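Local structure of xyloglucan-specific endo-beta-1,4-glucanase GH12 (Aspergillus niveus, 4NPR) at residues N66-W76 with G228-S239. The protein probably hydrolyses internal beta-1,4-glucosidic linkages of xyloglucan with retention of the anomeric configuration, as a family 12 glycoside hydrolase. Residues are numbered along the deposited sequence; the frame is centred on the assembly and turned at random.
Sequences NTIVWNTKWSW and GSNAVFTVSDYS. With SO4 (sulfate ion), chain C.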
loop_
_atom_site.group_PDB
_atom_site.type_symbol
_atom_site.label_atom_id
_atom_site.label_comp_id
_atom_site.label_asym_id
_atom_site.label_seq_id
_atom_site.Cartn_x
_atom_site.Cartn_y
_atom_site.Cartn_z
ATOM N N ASN A 66 2.620 17.008 8.509
ATOM C CA ASN A 66 2.117 16.023 7.536
ATOM C C ASN A 66 2.338 14.562 7.932
ATOM O O ASN A 66 2.319 13.704 7.076
ATOM C CB ASN A 66 2.654 16.285 6.131
ATOM C CG ASN A 66 1.629 15.907 5.052
ATOM O OD1 ASN A 66 0.407 16.148 5.207
ATOM N ND2 ASN A 66 2.107 15.294 3.970
ATOM N N THR A 67 2.470 14.301 9.235
ATOM C CA THR A 67 2.690 12.958 9.793
ATOM C C THR A 67 1.477 12.381 10.520
ATOM O O THR A 67 1.000 12.950 11.493
ATOM C CB THR A 67 3.851 13.028 10.795
ATOM O OG1 THR A 67 4.992 13.537 10.115
ATOM C CG2 THR A 67 4.180 11.669 11.383
ATOM N N ILE A 68 0.999 11.232 10.062
ATOM C CA ILE A 68 -0.202 10.611 10.630
ATOM C C ILE A 68 0.209 9.379 11.444
ATOM O O ILE A 68 1.184 8.706 11.083
ATOM C CB ILE A 68 -1.262 10.274 9.564
ATOM C CG1 ILE A 68 -2.525 9.671 10.206
ATOM C CG2 ILE A 68 -0.740 9.303 8.506
ATOM C CD1 ILE A 68 -3.757 9.719 9.308
ATOM N N VAL A 69 -0.476 9.169 12.577
ATOM C CA VAL A 69 -0.278 8.042 13.489
ATOM C C VAL A 69 -1.626 7.326 13.575
ATOM O O VAL A 69 -2.650 7.946 13.864
ATOM C CB VAL A 69 0.177 8.562 14.903
ATOM C CG1 VAL A 69 0.414 7.434 15.918
ATOM C CG2 VAL A 69 1.426 9.462 14.752
ATOM N N TRP A 70 -1.645 6.038 13.262
ATOM C CA TRP A 70 -2.893 5.282 13.263
ATOM C C TRP A 70 -2.631 3.817 13.455
ATOM O O TRP A 70 -1.458 3.398 13.504
ATOM C CB TRP A 70 -3.668 5.471 11.956
ATOM C CG TRP A 70 -2.970 5.003 10.669
ATOM C CD1 TRP A 70 -1.990 5.664 9.966
ATOM C CD2 TRP A 70 -3.256 3.808 9.910
ATOM N NE1 TRP A 70 -1.653 4.952 8.822
ATOM C CE2 TRP A 70 -2.420 3.816 8.770
ATOM C CE3 TRP A 70 -4.138 2.747 10.081
ATOM C CZ2 TRP A 70 -2.450 2.793 7.824
ATOM C CZ3 TRP A 70 -4.161 1.741 9.149
ATOM C CH2 TRP A 70 -3.329 1.761 8.042
ATOM N N ASN A 71 -3.727 3.051 13.540
ATOM C CA ASN A 71 -3.652 1.604 13.541
ATOM C C ASN A 71 -4.911 0.906 13.068
ATOM O O ASN A 71 -5.991 1.505 12.927
ATOM C CB ASN A 71 -3.300 1.080 14.937
ATOM C CG ASN A 71 -4.469 1.139 15.905
ATOM O OD1 ASN A 71 -5.551 0.567 15.658
ATOM N ND2 ASN A 71 -4.251 1.820 17.040
ATOM N N THR A 72 -4.764 -0.387 12.856
ATOM C CA THR A 72 -5.898 -1.207 12.611
ATOM C C THR A 72 -5.744 -2.578 13.290
ATOM O O THR A 72 -4.633 -3.076 13.452
ATOM C CB THR A 72 -6.113 -1.325 11.094
ATOM O OG1 THR A 72 -7.351 -1.992 10.850
ATOM C CG2 THR A 72 -5.017 -2.101 10.437
ATOM N N LYS A 73 -6.877 -3.183 13.638
ATOM C CA LYS A 73 -6.923 -4.415 14.375
ATOM C C LYS A 73 -7.873 -5.324 13.696
ATOM O O LYS A 73 -8.928 -4.883 13.252
ATOM C CB LYS A 73 -7.442 -4.135 15.770
ATOM C CG LYS A 73 -6.510 -3.202 16.515
ATOM C CD LYS A 73 -6.940 -2.828 17.918
ATOM C CE LYS A 73 -5.752 -2.161 18.610
ATOM N NZ LYS A 73 -6.187 -0.986 19.411
ATOM N N TRP A 74 -7.538 -6.606 13.636
ATOM C CA TRP A 74 -8.319 -7.505 12.830
ATOM C C TRP A 74 -8.131 -8.959 13.154
ATOM O O TRP A 74 -7.113 -9.359 13.690
ATOM C CB TRP A 74 -8.050 -7.271 11.311
ATOM C CG TRP A 74 -6.606 -7.431 10.819
ATOM C CD1 TRP A 74 -5.682 -6.431 10.647
ATOM C CD2 TRP A 74 -5.947 -8.646 10.417
ATOM N NE1 TRP A 74 -4.493 -6.943 10.182
ATOM C CE2 TRP A 74 -4.622 -8.301 10.039
ATOM C CE3 TRP A 74 -6.346 -9.970 10.325
ATOM C CZ2 TRP A 74 -3.710 -9.234 9.567
ATOM C CZ3 TRP A 74 -5.413 -10.921 9.867
ATOM C CH2 TRP A 74 -4.111 -10.539 9.499
ATOM N N SER A 75 -9.155 -9.742 12.829
ATOM C CA SER A 75 -9.031 -11.168 12.704
ATOM C C SER A 75 -9.829 -11.551 11.479
ATOM O O SER A 75 -10.931 -11.043 11.288
ATOM C CB SER A 75 -9.648 -11.876 13.900
ATOM O OG SER A 75 -9.023 -11.477 15.105
ATOM N N TRP A 76 -9.264 -12.455 10.672
ATOM C CA TRP A 76 -9.886 -12.981 9.452
ATOM C C TRP A 76 -9.551 -14.451 9.290
ATOM O O TRP A 76 -8.443 -14.908 9.632
ATOM C CB TRP A 76 -9.371 -12.246 8.214
ATOM C CG TRP A 76 -9.745 -10.826 8.116
ATOM C CD1 TRP A 76 -8.919 -9.780 8.148
ATOM C CD2 TRP A 76 -11.056 -10.307 7.953
ATOM N NE1 TRP A 76 -9.618 -8.610 8.032
ATOM C CE2 TRP A 76 -10.944 -8.911 7.896
ATOM C CE3 TRP A 76 -12.310 -10.887 7.849
ATOM C CZ2 TRP A 76 -12.043 -8.073 7.744
ATOM C CZ3 TRP A 76 -13.430 -10.049 7.695
ATOM C CH2 TRP A 76 -13.282 -8.655 7.648
ATOM N N GLY A 228 -5.448 -14.534 9.999
ATOM C CA GLY A 228 -4.834 -14.384 11.312
ATOM C C GLY A 228 -5.853 -13.997 12.383
ATOM O O GLY A 228 -7.026 -13.774 12.091
ATOM N N SER A 229 -5.407 -13.945 13.637
ATOM C CA SER A 229 -6.262 -13.501 14.781
ATOM C C SER A 229 -5.490 -12.562 15.674
ATOM O O SER A 229 -4.269 -12.710 15.804
ATOM C CB SER A 229 -6.802 -14.686 15.614
ATOM O OG SER A 229 -5.920 -15.772 15.592
ATOM N N ASN A 230 -6.224 -11.620 16.275
ATOM C CA ASN A 230 -5.686 -10.579 17.164
ATOM C C ASN A 230 -4.511 -9.835 16.584
ATOM O O ASN A 230 -3.523 -9.579 17.286
ATOM C CB ASN A 230 -5.316 -11.159 18.521
ATOM C CG ASN A 230 -6.500 -11.827 19.175
ATOM O OD1 ASN A 230 -7.512 -11.176 19.466
ATOM N ND2 ASN A 230 -6.423 -13.129 19.348
ATOM N N ALA A 231 -4.612 -9.509 15.293
ATOM C CA ALA A 231 -3.577 -8.750 14.651
ATOM C C ALA A 231 -3.785 -7.318 15.006
ATOM O O ALA A 231 -4.914 -6.853 15.201
ATOM C CB ALA A 231 -3.604 -8.930 13.153
ATOM N N VAL A 232 -2.661 -6.635 15.127
ATOM C CA VAL A 232 -2.625 -5.218 15.402
ATOM C C VAL A 232 -1.507 -4.712 14.533
ATOM O O VAL A 232 -0.376 -5.179 14.633
ATOM C CB VAL A 232 -2.339 -4.898 16.882
ATOM C CG1 VAL A 232 -2.468 -3.390 17.125
ATOM C CG2 VAL A 232 -3.281 -5.659 17.810
ATOM N N PHE A 233 -1.864 -3.829 13.616
ATOM C CA PHE A 233 -0.926 -3.145 12.757
ATOM C C PHE A 233 -0.895 -1.685 13.236
ATOM O O PHE A 233 -1.902 -0.999 13.223
ATOM C CB PHE A 233 -1.369 -3.252 11.306
ATOM C CG PHE A 233 -0.556 -2.418 10.364
ATOM C CD1 PHE A 233 0.783 -2.718 10.128
ATOM C CD2 PHE A 233 -1.119 -1.336 9.711
ATOM C CE1 PHE A 233 1.528 -1.969 9.264
ATOM C CE2 PHE A 233 -0.372 -0.590 8.806
ATOM C CZ PHE A 233 0.940 -0.911 8.585
ATOM N N THR A 234 0.284 -1.263 13.665
ATOM C CA THR A 234 0.538 -0.036 14.366
ATOM C C THR A 234 1.450 0.748 13.456
ATOM O O THR A 234 2.579 0.343 13.183
ATOM C CB THR A 234 1.307 -0.308 15.689
ATOM O OG1 THR A 234 0.558 -1.217 16.496
ATOM C CG2 THR A 234 1.526 0.938 16.486
ATOM N N VAL A 235 0.941 1.872 12.985
ATOM C CA VAL A 235 1.725 2.838 12.221
ATOM C C VAL A 235 2.076 3.987 13.149
ATOM O O VAL A 235 1.234 4.792 13.454
ATOM C CB VAL A 235 0.914 3.343 11.023
ATOM C CG1 VAL A 235 1.588 4.515 10.350
ATOM C CG2 VAL A 235 0.678 2.196 10.059
ATOM N N SER A 236 3.309 4.063 13.617
ATOM C CA SER A 236 3.603 5.023 14.661
ATOM C C SER A 236 4.032 6.367 14.048
ATOM O O SER A 236 4.010 7.398 14.717
ATOM C CB SER A 236 4.547 4.428 15.728
ATOM O OG SER A 236 5.757 4.050 15.166
ATOM N N ASP A 237 4.377 6.349 12.762
ATOM C CA ASP A 237 4.397 7.536 11.942
ATOM C C ASP A 237 4.478 7.216 10.437
ATOM O O ASP A 237 5.140 6.272 10.009
ATOM C CB ASP A 237 5.510 8.484 12.373
ATOM C CG ASP A 237 6.847 7.958 12.060
ATOM O OD1 ASP A 237 7.259 7.007 12.766
ATOM O OD2 ASP A 237 7.479 8.481 11.095
ATOM N N TYR A 238 3.746 7.992 9.665
ATOM C CA TYR A 238 3.684 7.851 8.235
ATOM C C TYR A 238 3.553 9.256 7.661
ATOM O O TYR A 238 2.762 10.061 8.158
ATOM C CB TYR A 238 2.485 6.980 7.763
ATOM C CG TYR A 238 2.339 6.981 6.239
ATOM C CD1 TYR A 238 3.205 6.244 5.437
ATOM C CD2 TYR A 238 1.411 7.786 5.611
ATOM C CE1 TYR A 238 3.145 6.288 4.044
ATOM C CE2 TYR A 238 1.323 7.844 4.230
ATOM C CZ TYR A 238 2.176 7.082 3.438
ATOM O OH TYR A 238 2.063 7.124 2.062
ATOM N N SER A 239 4.356 9.563 6.649
ATOM C CA SER A 239 4.164 10.771 5.861
ATOM C C SER A 239 4.542 10.498 4.435
ATOM O O SER A 239 5.308 9.576 4.152
ATOM C CB SER A 239 4.991 11.960 6.358
ATOM O OG SER A 239 6.322 11.607 6.537
HETATM S S SO4 C . 8.409 13.050 8.883
HETATM O O1 SO4 C . 9.431 12.052 8.472
HETATM O O2 SO4 C . 7.148 12.300 9.127
HETATM O O3 SO4 C . 8.883 13.710 10.134
HETATM O O4 SO4 C . 8.203 14.084 7.816
#
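Thr-72 and Phe-233 exchange backbone hydrogen bonds, N to O in both directions, each 2.9 Å long; the one given by Phe-233 N is nearly straight. Reciprocal pairs also join Trp-70 with Val-235, Trp-74 with Ala-231 and Trp-76 with Gly-228, so their amides and carbonyls are satisfied across the antiparallel strands. At Ile-68 and Tyr-238 the exchange is uneven: Ile-68 N reaches Tyr-238 O at 2.8 Å, whereas the return bond is weak, bent to 132°. A one-residue register shift separates this pair from Trp-70/Val-235, and a second lies between Trp-74 and Trp-76; both are beta bulges. At the second, Ser-75 OG accepts a hydrogen bond from Asn-230 N at 3.0 Å, a side-chain oxygen taking a backbone donor where the chain turns.

Side chains of Trp-70, Trp-74, Phe-233 and Val-235 share one face. Ala-231 CB lies over the indole face of Trp-74, close to the shared ring bond at CE2 and 3.6 Å from the centroid of the six-membered ring, a CH-pi contact, while Trp-74 NE1 is hydrogen-bonded to Tyr-112 OH. With CG between backbone N and carbonyl carbon (chi1 62°), Trp-70 lies across the neighbouring strand: Val-235 covers one face of its indole, and Phe-233 turns an edge toward its six-membered ring in an offset edge-to-face pair, planes at 74°. Thr-72 OG1 finds its hydrogen-bond partners on strand 53-64: Thr-58 OG1, Cys-57 O and Gln-56 NE2.

At the other end, Thr-67 OG1 and Ser-239 OG both donate to sulfate O2, at 2.7 and 2.8 Å; the ion probably came from the crystallisation liquor. Strand 53-64 binds the far edge of strand 67-77, and strand 105-113 flanks strand 231-240. Phe-233 and Tyr-238 touch strand 215-226 of the facing sheet, an arrangement characteristic of the two-sheet beta-jelly roll of family 12 glycoside hydrolases.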